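Local atomic coordinates of methylase yhhF (Escherichia coli, PDB entry 2FPO), a protein that methylates N2 of guanine 966 of 16S rRNA in the assembled 30S particle, with S-adenosyl-L-methionine as the methyl donor. Residues E43-W48 and Y186-R191. Sequence-based numbering, arbitrary orientation. Where two conformers were deposited one is given.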
loop_
_atom_site.group_PDB
_atom_site.type_symbol
_atom_site.label_atom_id
_atom_site.label_comp_id
_atom_site.label_asym_id
_atom_site.label_seq_id
_atom_site.Cartn_x
_atom_site.Cartn_y
_atom_site.Cartn_z
ATOM N N GLU A 43 -0.927 11.764 -5.265
ATOM C CA GLU A 43 -1.107 13.084 -4.708
ATOM C C GLU A 43 -2.298 13.132 -3.764
ATOM O O GLU A 43 -2.170 13.573 -2.623
ATOM C CB GLU A 43 -1.260 14.082 -5.852
ATOM C CG GLU A 43 -1.149 15.511 -5.463
ATOM C CD GLU A 43 -1.254 16.426 -6.692
ATOM O OE1 GLU A 43 -0.418 17.343 -6.823
ATOM O OE2 GLU A 43 -2.163 16.206 -7.523
ATOM N N THR A 44 -3.440 12.643 -4.226
ATOM C CA THR A 44 -4.652 12.582 -3.409
ATOM C C THR A 44 -4.451 11.721 -2.139
ATOM O O THR A 44 -4.781 12.161 -1.031
ATOM C CB THR A 44 -5.851 12.035 -4.248
ATOM O OG1 THR A 44 -6.067 12.885 -5.373
ATOM C CG2 THR A 44 -7.136 11.962 -3.434
ATOM N N LEU A 45 -3.904 10.511 -2.302
ATOM C CA LEU A 45 -3.723 9.587 -1.187
ATOM C C LEU A 45 -2.801 10.166 -0.104
ATOM O O LEU A 45 -3.088 10.094 1.100
ATOM C CB LEU A 45 -3.114 8.260 -1.690
ATOM C CG LEU A 45 -2.735 7.216 -0.641
ATOM C CD1 LEU A 45 -3.907 6.931 0.359
ATOM C CD2 LEU A 45 -2.252 5.907 -1.330
ATOM N N PHE A 46 -1.678 10.717 -0.547
ATOM C CA PHE A 46 -0.680 11.200 0.377
ATOM C C PHE A 46 -1.053 12.531 0.979
ATOM O O PHE A 46 -0.593 12.842 2.076
ATOM C CB PHE A 46 0.739 11.094 -0.188
ATOM C CG PHE A 46 1.232 9.672 -0.219
ATOM C CD1 PHE A 46 1.721 9.067 0.961
ATOM C CD2 PHE A 46 1.120 8.902 -1.384
ATOM C CE1 PHE A 46 2.133 7.754 0.961
ATOM C CE2 PHE A 46 1.534 7.568 -1.393
ATOM C CZ PHE A 46 2.054 6.997 -0.230
ATOM N N ASN A 47 -1.926 13.283 0.314
ATOM C CA ASN A 47 -2.566 14.415 0.973
ATOM C C ASN A 47 -3.481 13.915 2.105
ATOM O O ASN A 47 -3.431 14.460 3.210
ATOM C CB ASN A 47 -3.287 15.324 -0.031
ATOM C CG ASN A 47 -2.320 16.019 -1.019
ATOM O OD1 ASN A 47 -1.094 15.908 -0.912
ATOM N ND2 ASN A 47 -2.888 16.729 -1.998
ATOM N N TRP A 48 -4.270 12.860 1.853
ATOM C CA TRP A 48 -5.104 12.264 2.941
ATOM C C TRP A 48 -4.262 11.752 4.123
ATOM O O TRP A 48 -4.696 11.802 5.273
ATOM C CB TRP A 48 -5.948 11.071 2.462
ATOM C CG TRP A 48 -7.042 11.348 1.439
ATOM C CD1 TRP A 48 -7.668 12.542 1.178
ATOM C CD2 TRP A 48 -7.631 10.387 0.560
ATOM N NE1 TRP A 48 -8.618 12.375 0.181
ATOM C CE2 TRP A 48 -8.619 11.060 -0.207
ATOM C CE3 TRP A 48 -7.443 9.011 0.368
ATOM C CZ2 TRP A 48 -9.411 10.398 -1.159
ATOM C CZ3 TRP A 48 -8.206 8.361 -0.582
ATOM C CH2 TRP A 48 -9.191 9.060 -1.340
ATOM N N TYR A 186 -11.262 5.249 -5.260
ATOM C CA TYR A 186 -10.087 5.266 -4.388
ATOM C C TYR A 186 -10.589 5.538 -2.984
ATOM O O TYR A 186 -11.207 6.561 -2.743
ATOM C CB TYR A 186 -9.126 6.362 -4.838
ATOM C CG TYR A 186 -8.736 6.246 -6.297
ATOM C CD1 TYR A 186 -7.638 5.466 -6.682
ATOM C CD2 TYR A 186 -9.459 6.911 -7.291
ATOM C CE1 TYR A 186 -7.285 5.350 -7.999
ATOM C CE2 TYR A 186 -9.099 6.801 -8.623
ATOM C CZ TYR A 186 -8.001 6.024 -8.960
ATOM O OH TYR A 186 -7.640 5.877 -10.268
ATOM N N ARG A 187 -10.352 4.612 -2.064
ATOM C CA ARG A 187 -10.942 4.713 -0.724
ATOM C C ARG A 187 -9.900 4.527 0.391
ATOM O O ARG A 187 -8.905 3.833 0.219
ATOM C CB ARG A 187 -12.061 3.687 -0.560
ATOM C CG ARG A 187 -13.219 3.878 -1.525
ATOM C CD ARG A 187 -14.263 2.776 -1.367
ATOM N NE ARG A 187 -15.404 3.044 -2.233
ATOM C CZ ARG A 187 -15.732 2.318 -3.293
ATOM N NH1 ARG A 187 -15.016 1.264 -3.628
ATOM N NH2 ARG A 187 -16.789 2.642 -4.008
ATOM N N LEU A 188 -10.168 5.141 1.531
ATOM C CA LEU A 188 -9.378 4.971 2.731
ATOM C C LEU A 188 -10.321 4.624 3.869
ATOM O O LEU A 188 -11.289 5.347 4.116
ATOM C CB LEU A 188 -8.571 6.237 3.020
ATOM C CG LEU A 188 -7.449 6.166 4.062
ATOM C CD1 LEU A 188 -6.322 5.215 3.643
ATOM C CD2 LEU A 188 -6.926 7.571 4.291
ATOM N N TYR A 189 -10.083 3.463 4.485
ATOM C CA TYR A 189 -10.869 2.983 5.599
ATOM C C TYR A 189 -10.092 3.213 6.868
ATOM O O TYR A 189 -8.869 3.119 6.875
ATOM C CB TYR A 189 -11.205 1.489 5.476
ATOM C CG TYR A 189 -12.193 1.207 4.374
ATOM C CD1 TYR A 189 -13.558 1.135 4.632
ATOM C CD2 TYR A 189 -11.750 1.014 3.059
ATOM C CE1 TYR A 189 -14.470 0.876 3.611
ATOM C CE2 TYR A 189 -12.642 0.763 2.031
ATOM C CZ TYR A 189 -13.995 0.710 2.305
ATOM O OH TYR A 189 -14.846 0.462 1.263
ATOM N N GLN A 190 -10.814 3.541 7.933
ATOM C CA GLN A 190 -10.226 3.599 9.257
ATOM C C GLN A 190 -10.775 2.471 10.132
ATOM O O GLN A 190 -12.000 2.257 10.230
ATOM C CB GLN A 190 -10.479 4.949 9.925
ATOM C CG GLN A 190 -9.689 5.100 11.212
ATOM C CD GLN A 190 -9.512 6.537 11.635
ATOM O OE1 GLN A 190 -8.398 7.046 11.669
ATOM N NE2 GLN A 190 -10.612 7.199 11.965
ATOM N N ARG A 191 -9.847 1.779 10.777
ATOM C CA ARG A 191 -10.156 0.605 11.545
ATOM C C ARG A 191 -10.110 0.910 13.036
ATOM O O ARG A 191 -9.171 1.543 13.522
ATOM C CB ARG A 191 -9.179 -0.504 11.162
ATOM C CG ARG A 191 -9.422 -1.821 11.842
ATOM C CD ARG A 191 -8.255 -2.195 12.714
ATOM N NE ARG A 191 -8.462 -3.523 13.249
ATOM C CZ ARG A 191 -7.881 -3.977 14.346
ATOM N NH1 ARG A 191 -7.018 -3.208 15.003
ATOM N NH2 ARG A 191 -8.173 -5.195 14.789
#
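Strand 184-191 is the antiparallel insertion that marks a class I, Rossmann-like methyltransferase sheet: it lies between strands 154-161 and 173-181. Helix 39-53 packs on one face of this sheet, and its turn 43-48 runs nearly parallel to 186-191, at 18°, with the axes 10.1 Å apart. No hydrogen bond joins the two segments; the contact is van der Waals packing, in which the indole of W48 has the largest share and also meets a backbone carbonyl.

At Y186 the closest approach is made by the backbone. Its carbonyl O sits at the indole edge, near the ring plane, 3.5 Å from W48 CH2, and Y186 CB touches the same ring carbon, while the phenol swings off to lie against Y157 and E159. R187 sends its side chain to the other side of the sheet, where NE forms a salt bridge with E178; the helix meets R187 at its main chain, with R187 C 4.3 Å from W48 CZ3.

L188 points back at the helix, and its CB approaches the benzo ring of W48 obliquely, 4.0 Å from CE3. CG of L188 is anti to the backbone N (chi1 -167°), whereas CG of W48 is anti to its own carbonyl carbon (chi1 -65°), and the two side chains pass in opposite directions, L188 CD2 ending beside W48 CB. An alanine here in place of W48 removes the ring that lies against L188 CB and the Y186 carbonyl, and would probably loosen the packing of helix 39-53 on the sheet. T44 CG2 stands 3.5 Å above one face of the indole. Where L45 leans on L68 and Y157, L45 CD1 reaches toward L188 CD1, which it meets from the side, methyl to methyl, 4.4 Å apart.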